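Local coordinates for uncharacterized protein (Bacteroides eggerthii, PDB 4L3R) that is of unknown function but belongs to the DUF4847 family of the calycin clan, whose other members often bind small hydrophobic ligands in beta-barrels, at residues A38-K41 and A42-L46; E122-V125 and H126-T129; F132-N136 and T137-M141. All blocks are in the same frame, centred on the assembly; numbering follows the deposited sequence. Where two conformers were deposited one is given.

Interaction 1: A38-K41 and A42-L46; sequences AEEK and ASREL
E40 and R44, one helical turn apart on helix 37-48, lie side by side and point the same way, joined by a salt bridge. The arginine comes side-on: its NE lies 3.0 Å from E40 OE2 and its NH2 3.3 Å from the same OE2, so two donors share one oxygen. NE uses the anti lone pair of that carboxylate oxygen, in a fairly straight bond (161° at the hydrogen), and OE2 stays close to the guanidinium plane. The torsions bring the two chains together: E40 sends CG opposite its backbone N (chi1 175°) and runs on extended, while R44 carries its CG beside its own N and then stretches out as far as NE. Beneath them the backbone is closely bonded, R44 N reaching E40 O at 2.9 Å and A42 N reaching A38 O at 3.0 Å. The solvent side is looser. K41 and E45 bear opposite charges, yet K41 NZ stays 5.2 Å from E45 OE2. A leucine in place of R44 would probably leave the E40 carboxylate without its helical partner and Q28, which accepts from R44 NH1, without that donor. S43, which is buried, faces away from K41 and E45, and its OG is hydrogen-bonded to D105 and to the indole of W34. E39 OE1 accepts from the backbone N of S35 and forms a salt bridge with K106 at the start of helix 106-116, so helix 37-48 is fastened to that helix and to the loop that follows strand 15-22.

Interaction 2: E122-V125 and H126-T129; sequences EGDV and HNLT
E122 faces T129 as an antiparallel hydrogen-bonded pair, with E122 N 3.0 Å from T129 O and T129 N 2.8 Å from E122 O. Their side chains stand together on one face of the sheet, E122 CG resting 3.9 Å from T129 CB, while the carboxylate reaches on to the hydroxyl of Y131. G123 sits opposite L128 in a non-hydrogen-bonded pair whose CA atoms are only 4.2 Å apart; a CB on G123 would run into N127 O. Across from it, L128 turns to the buried face, where W15, L55 and F57 meet it. These two pairs close the beta hairpin of strands 118-123 and 127-134, with V125 and H126 at its tip. D124 secures the turn. Its N donates to N127 O (2.8 Å), and its CG, set between the backbone N and the carbonyl carbon (chi1 71°), swings OD1 back over the loop. There OD1 accepts from N127 N at 2.7 Å, nearly head-on to the C-O bond, and on its syn side from N127 ND2 at 3.1 Å; a weak bond from H126 N, the contact of an Asx turn, adds to these. V125 lays CG1 over one face of the H126 imidazole, 4.0 Å from the ring centroid, as a CH-pi contact displaced toward the rim. The ring is tethered further through ND1 to the carbonyl of A145, near the C terminus, and the V125 carbonyl accepts from K13.

Interaction 3: F132-N136 and T137-M141; sequences FKDGN and TTKVM
A type II' beta turn from D134 to T137 closes the hairpin of strands 127-134 and 137-144, with G135 and N136 at its two corners. G135 has a positive phi (74°), which a residue without a side chain adopts readily. D134 N donates to T137 O at 3.0 Å, and in return the D134 carbonyl takes two donors from T137. One is the backbone N, which approaches from well above the carbonyl plane; the other is the hydroxyl, with T137 OG1 2.8 Å from D134 O. That grip depends on the threonine torsion, which puts OG1 between its own N and carbonyl carbon (chi1 75°). Further down, F132 and K139 form a second hydrogen-bonded pair, and their side chains share a face of the sheet with those of D134 and T137. The lysine crosses the phenylalanine with its CB over one ring face, 3.4 Å from F132 CZ. Beyond that its chain bends at chi2 and carries the ammonium back to the turn, where K139 NZ forms a salt bridge with D134 OD2 at 2.8 Å, met on the anti side. A weak bond to T137 OG1 and a cation-pi contact with Y30 also engage this nitrogen. Selenomethionine M141 brings CG to 3.7 Å from F132 CE1, and its SE lies obliquely 5.3 Å from the ring centroid, a Met-aromatic contact. Both residues pack against I20 of strand 15-22. One lysine thus serves two environments: its aliphatic root covers part of a buried aromatic ring, whereas its charged end lies beside the turn, where the D134 carboxylate probably helps to stabilise the ammonium.

How the interactions relate
From the N terminus, interaction 1 comes first and closes no loop: it lies wholly within helix 37-48, in the connection between strands 15-22 and 54-61. Interaction 2 closes the hairpin of strands 118-123 and 127-134, and interaction 3 the next hairpin, 127-134 with 137-144. The three follow in series, none nested or crossed. Interactions 2 and 3 share strand 127-134, near its two ends, and touch where T129 CG2 lies 4.0 Å from V140 CB; together they build an antiparallel meander that strand 137-144 joins to strand 15-22. Interaction 1 stands apart, its nearest atoms about 16 Å from interaction 2 and about 13 Å from interaction 3.

Interaction 1: A38-K41 and A42-L46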
loop_
_atom_site.group_PDB
_atom_site.type_symbol
_atom_site.label_atom_id
_atom_site.label_comp_id
_atom_site.label_asym_id
_atom_site.label_seq_id
_atom_site.Cartn_x
_atom_site.Cartn_y
_atom_site.Cartn_z
ATOM N N ALA B 38 9.717 37.814 -14.542
ATOM C CA ALA B 38 9.623 37.899 -13.076
ATOM C C ALA B 38 8.686 36.833 -12.510
ATOM O O ALA B 38 9.006 36.232 -11.478
ATOM C CB ALA B 38 9.159 39.285 -12.649
ATOM N N GLU B 39 7.545 36.579 -13.178
ATOM C CA GLU B 39 6.621 35.518 -12.753
ATOM C C GLU B 39 7.309 34.152 -12.797
ATOM O O GLU B 39 7.204 33.377 -11.845
ATOM C CB GLU B 39 5.373 35.469 -13.653
ATOM C CG GLU B 39 4.302 36.497 -13.340
ATOM C CD GLU B 39 3.077 36.385 -14.230
ATOM O OE1 GLU B 39 3.111 35.600 -15.206
ATOM O OE2 GLU B 39 2.081 37.091 -13.952
ATOM N N GLU B 40 8.001 33.850 -13.916
ATOM C CA GLU B 40 8.705 32.578 -14.084
ATOM C C GLU B 40 9.810 32.427 -13.035
ATOM O O GLU B 40 9.939 31.352 -12.450
ATOM C CB GLU B 40 9.281 32.442 -15.508
ATOM C CG GLU B 40 10.123 31.188 -15.710
ATOM C CD GLU B 40 10.597 30.895 -17.120
ATOM O OE1 GLU B 40 10.127 31.557 -18.073
ATOM O OE2 GLU B 40 11.469 30.009 -17.266
ATOM N N LYS B 41 10.599 33.492 -12.807
ATOM C CA LYS B 41 11.680 33.517 -11.816
ATOM C C LYS B 41 11.137 33.184 -10.418
ATOM O O LYS B 41 11.703 32.331 -9.739
ATOM C CB LYS B 41 12.366 34.900 -11.813
ATOM C CG LYS B 41 13.603 35.027 -10.921
ATOM C CD LYS B 41 14.162 36.454 -10.974
ATOM C CE LYS B 41 15.258 36.720 -9.967
ATOM N NZ LYS B 41 16.559 36.135 -10.384
ATOM N N ALA B 42 10.033 33.841 -10.009
ATOM C CA ALA B 42 9.400 33.633 -8.701
ATOM C C ALA B 42 8.871 32.184 -8.548
ATOM O O ALA B 42 8.970 31.607 -7.466
ATOM C CB ALA B 42 8.268 34.637 -8.502
ATOM N N SER B 43 8.345 31.595 -9.637
ATOM C CA SER B 43 7.886 30.204 -9.626
ATOM C C SER B 43 9.061 29.243 -9.480
ATOM O O SER B 43 8.955 28.248 -8.763
ATOM C CB SER B 43 7.120 29.863 -10.899
ATOM O OG SER B 43 5.806 30.384 -10.855
ATOM N N ARG B 44 10.168 29.528 -10.179
ATOM C CA ARG B 44 11.362 28.685 -10.123
ATOM C C ARG B 44 11.995 28.711 -8.736
ATOM O O ARG B 44 12.559 27.699 -8.338
ATOM C CB ARG B 44 12.380 29.082 -11.196
ATOM C CG ARG B 44 11.965 28.585 -12.572
ATOM C CD ARG B 44 12.938 29.052 -13.625
ATOM N NE ARG B 44 12.615 28.543 -14.956
ATOM C CZ ARG B 44 12.892 27.323 -15.411
ATOM N NH1 ARG B 44 13.488 26.431 -14.627
ATOM N NH2 ARG B 44 12.563 26.982 -16.651
ATOM N N GLU B 45 11.866 29.823 -7.983
ATOM C CA GLU B 45 12.380 29.898 -6.613
ATOM C C GLU B 45 11.498 29.060 -5.686
ATOM O O GLU B 45 12.024 28.368 -4.817
ATOM C CB GLU B 45 12.477 31.353 -6.117
ATOM C CG GLU B 45 13.586 32.160 -6.781
ATOM C CD GLU B 45 14.997 31.618 -6.630
ATOM O OE1 GLU B 45 15.301 31.012 -5.576
ATOM O OE2 GLU B 45 15.800 31.795 -7.575
ATOM N N LEU B 46 10.169 29.077 -5.898
ATOM C CA LEU B 46 9.248 28.243 -5.119
ATOM C C LEU B 46 9.464 26.760 -5.449
ATOM O O LEU B 46 9.329 25.923 -4.560
ATOM C CB LEU B 46 7.785 28.648 -5.374
ATOM C CG LEU B 46 7.400 30.018 -4.803
ATOM C CD1 LEU B 46 6.132 30.534 -5.426
ATOM C CD2 LEU B 46 7.258 29.967 -3.281
#

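Interaction 2: E122-V125 and H126-T129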
loop_
_atom_site.group_PDB
_atom_site.type_symbol
_atom_site.label_atom_id
_atom_site.label_comp_id
_atom_site.label_asym_id
_atom_site.label_seq_id
_atom_site.Cartn_x
_atom_site.Cartn_y
_atom_site.Cartn_z
ATOM N N GLU B 122 3.166 6.927 -17.601
ATOM C CA GLU B 122 4.278 6.030 -17.869
ATOM C C GLU B 122 5.380 6.376 -16.862
ATOM O O GLU B 122 5.415 7.494 -16.347
ATOM C CB GLU B 122 4.747 6.086 -19.339
ATOM C CG GLU B 122 5.321 7.415 -19.791
ATOM C CD GLU B 122 5.581 7.552 -21.281
ATOM O OE1 GLU B 122 5.305 6.593 -22.039
ATOM O OE2 GLU B 122 6.047 8.640 -21.693
ATOM N N GLY B 123 6.203 5.398 -16.521
ATOM C CA GLY B 123 7.270 5.619 -15.558
ATOM C C GLY B 123 8.103 4.402 -15.226
ATOM O O GLY B 123 7.779 3.274 -15.615
ATOM N N ASP B 124 9.198 4.650 -14.500
ATOM C CA ASP B 124 10.129 3.628 -14.042
ATOM C C ASP B 124 10.434 3.906 -12.547
ATOM O O ASP B 124 9.652 4.602 -11.896
ATOM C CB ASP B 124 11.381 3.594 -14.953
ATOM C CG ASP B 124 12.344 4.767 -14.853
ATOM O OD1 ASP B 124 11.985 5.781 -14.224
ATOM O OD2 ASP B 124 13.447 4.680 -15.434
ATOM N N VAL B 125 11.542 3.373 -12.013
ATOM C CA VAL B 125 11.901 3.516 -10.597
ATOM C C VAL B 125 12.125 4.989 -10.226
ATOM O O VAL B 125 11.686 5.411 -9.165
ATOM C CB VAL B 125 13.162 2.660 -10.251
ATOM C CG1 VAL B 125 13.655 2.927 -8.825
ATOM C CG2 VAL B 125 12.893 1.168 -10.446
ATOM N N HIS B 126 12.809 5.755 -11.081
ATOM C CA HIS B 126 13.171 7.143 -10.787
ATOM C C HIS B 126 12.359 8.197 -11.538
ATOM O O HIS B 126 12.438 9.352 -11.144
ATOM C CB HIS B 126 14.659 7.353 -11.095
ATOM C CG HIS B 126 15.538 6.516 -10.218
ATOM N ND1 HIS B 126 15.736 6.832 -8.885
ATOM C CD2 HIS B 126 16.199 5.369 -10.495
ATOM C CE1 HIS B 126 16.525 5.887 -8.400
ATOM N NE2 HIS B 126 16.829 4.984 -9.333
ATOM N N ASN B 127 11.603 7.843 -12.597
ATOM C CA ASN B 127 10.843 8.831 -13.372
ATOM C C ASN B 127 9.362 8.471 -13.469
ATOM O O ASN B 127 9.008 7.298 -13.526
ATOM C CB ASN B 127 11.423 8.974 -14.785
ATOM C CG ASN B 127 12.894 9.310 -14.798
ATOM O OD1 ASN B 127 13.286 10.476 -14.735
ATOM N ND2 ASN B 127 13.748 8.296 -14.831
ATOM N N LEU B 128 8.503 9.503 -13.480
ATOM C CA LEU B 128 7.052 9.364 -13.623
ATOM C C LEU B 128 6.543 10.479 -14.518
ATOM O O LEU B 128 6.867 11.645 -14.291
ATOM C CB LEU B 128 6.340 9.388 -12.258
ATOM C CG LEU B 128 4.800 9.306 -12.276
ATOM C CD1 LEU B 128 4.324 7.958 -12.806
ATOM C CD2 LEU B 128 4.229 9.546 -10.887
ATOM N N THR B 129 5.766 10.118 -15.548
ATOM C CA THR B 129 5.185 11.063 -16.492
ATOM C C THR B 129 3.681 10.903 -16.450
ATOM O O THR B 129 3.194 9.801 -16.695
ATOM C CB THR B 129 5.739 10.819 -17.902
ATOM O OG1 THR B 129 7.163 10.802 -17.846
ATOM C CG2 THR B 129 5.283 11.880 -18.894
#

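Interaction 3: F132-N136 and T137-M141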
loop_
_atom_site.group_PDB
_atom_site.type_symbol
_atom_site.label_atom_id
_atom_site.label_comp_id
_atom_site.label_asym_id
_atom_site.label_seq_id
_atom_site.Cartn_x
_atom_site.Cartn_y
_atom_site.Cartn_z
ATOM N N PHE B 132 -2.207 14.684 -18.939
ATOM C CA PHE B 132 -3.455 15.308 -18.510
ATOM C C PHE B 132 -4.034 16.156 -19.620
ATOM O O PHE B 132 -3.285 16.643 -20.467
ATOM C CB PHE B 132 -3.231 16.146 -17.237
ATOM C CG PHE B 132 -2.419 17.409 -17.411
ATOM C CD1 PHE B 132 -1.034 17.381 -17.333
ATOM C CD2 PHE B 132 -3.047 18.638 -17.601
ATOM C CE1 PHE B 132 -0.288 18.557 -17.466
ATOM C CE2 PHE B 132 -2.301 19.814 -17.696
ATOM C CZ PHE B 132 -0.928 19.767 -17.631
ATOM N N LYS B 133 -5.367 16.329 -19.620
ATOM C CA LYS B 133 -6.022 17.136 -20.642
ATOM C C LYS B 133 -6.237 18.564 -20.113
ATOM O O LYS B 133 -6.728 18.758 -19.000
ATOM C CB LYS B 133 -7.332 16.485 -21.150
ATOM C CG LYS B 133 -8.537 16.481 -20.207
ATOM C CD LYS B 133 -9.582 17.514 -20.612
ATOM C CE LYS B 133 -10.782 17.485 -19.704
ATOM N NZ LYS B 133 -11.874 18.355 -20.209
ATOM N N ASP B 134 -5.809 19.563 -20.912
ATOM C CA ASP B 134 -5.939 20.986 -20.616
ATOM C C ASP B 134 -6.782 21.572 -21.749
ATOM O O ASP B 134 -6.247 22.021 -22.763
ATOM C CB ASP B 134 -4.550 21.639 -20.498
ATOM C CG ASP B 134 -4.563 23.138 -20.235
ATOM O OD1 ASP B 134 -5.518 23.620 -19.585
ATOM O OD2 ASP B 134 -3.608 23.821 -20.659
ATOM N N GLY B 135 -8.100 21.467 -21.601
ATOM C CA GLY B 135 -9.039 21.889 -22.630
ATOM C C GLY B 135 -9.013 20.887 -23.768
ATOM O O GLY B 135 -9.180 19.686 -23.529
ATOM N N ASN B 136 -8.726 21.357 -24.998
ATOM C CA ASN B 136 -8.623 20.488 -26.178
ATOM C C ASN B 136 -7.196 19.920 -26.362
ATOM O O ASN B 136 -6.989 19.114 -27.272
ATOM C CB ASN B 136 -9.041 21.248 -27.454
ATOM C CG ASN B 136 -10.508 21.609 -27.514
ATOM O OD1 ASN B 136 -11.264 21.437 -26.550
ATOM N ND2 ASN B 136 -10.953 22.102 -28.664
ATOM N N THR B 137 -6.221 20.326 -25.515
ATOM C CA THR B 137 -4.831 19.875 -25.620
ATOM C C THR B 137 -4.506 18.787 -24.598
ATOM O O THR B 137 -5.252 18.577 -23.643
ATOM C CB THR B 137 -3.869 21.069 -25.429
ATOM O OG1 THR B 137 -3.816 21.431 -24.044
ATOM C CG2 THR B 137 -4.235 22.283 -26.301
ATOM N N THR B 138 -3.361 18.120 -24.804
ATOM C CA THR B 138 -2.818 17.094 -23.923
ATOM C C THR B 138 -1.418 17.531 -23.524
ATOM O O THR B 138 -0.562 17.678 -24.401
ATOM C CB THR B 138 -2.830 15.728 -24.611
ATOM O OG1 THR B 138 -4.187 15.305 -24.736
ATOM C CG2 THR B 138 -2.041 14.668 -23.839
ATOM N N LYS B 139 -1.183 17.726 -22.214
ATOM C CA LYS B 139 0.111 18.136 -21.670
ATOM C C LYS B 139 0.649 17.036 -20.780
ATOM O O LYS B 139 -0.047 16.054 -20.524
ATOM C CB LYS B 139 -0.024 19.469 -20.903
ATOM C CG LYS B 139 0.222 20.698 -21.789
ATOM C CD LYS B 139 -0.902 21.700 -21.734
ATOM C CE LYS B 139 -0.587 22.903 -22.592
ATOM N NZ LYS B 139 -1.758 23.799 -22.737
ATOM N N VAL B 140 1.905 17.172 -20.345
ATOM C CA VAL B 140 2.531 16.178 -19.485
ATOM C C VAL B 140 3.216 16.841 -18.313
ATOM O O VAL B 140 3.869 17.868 -18.482
ATOM C CB VAL B 140 3.528 15.257 -20.235
ATOM C CG1 VAL B 140 2.802 14.374 -21.233
ATOM C CG2 VAL B 140 4.646 16.047 -20.920
HETATM N N MSE B 141 3.084 16.222 -17.125
HETATM C CA MSE B 141 3.780 16.617 -15.910
HETATM C C MSE B 141 4.833 15.567 -15.649
HETATM O O MSE B 141 4.477 14.403 -15.502
HETATM C CB MSE B 141 2.833 16.677 -14.712
HETATM C CG MSE B 141 2.005 17.923 -14.603
HETATM SE SE MSE B 141 0.929 17.802 -12.982
HETATM C CE MSE B 141 -0.395 16.653 -13.699
#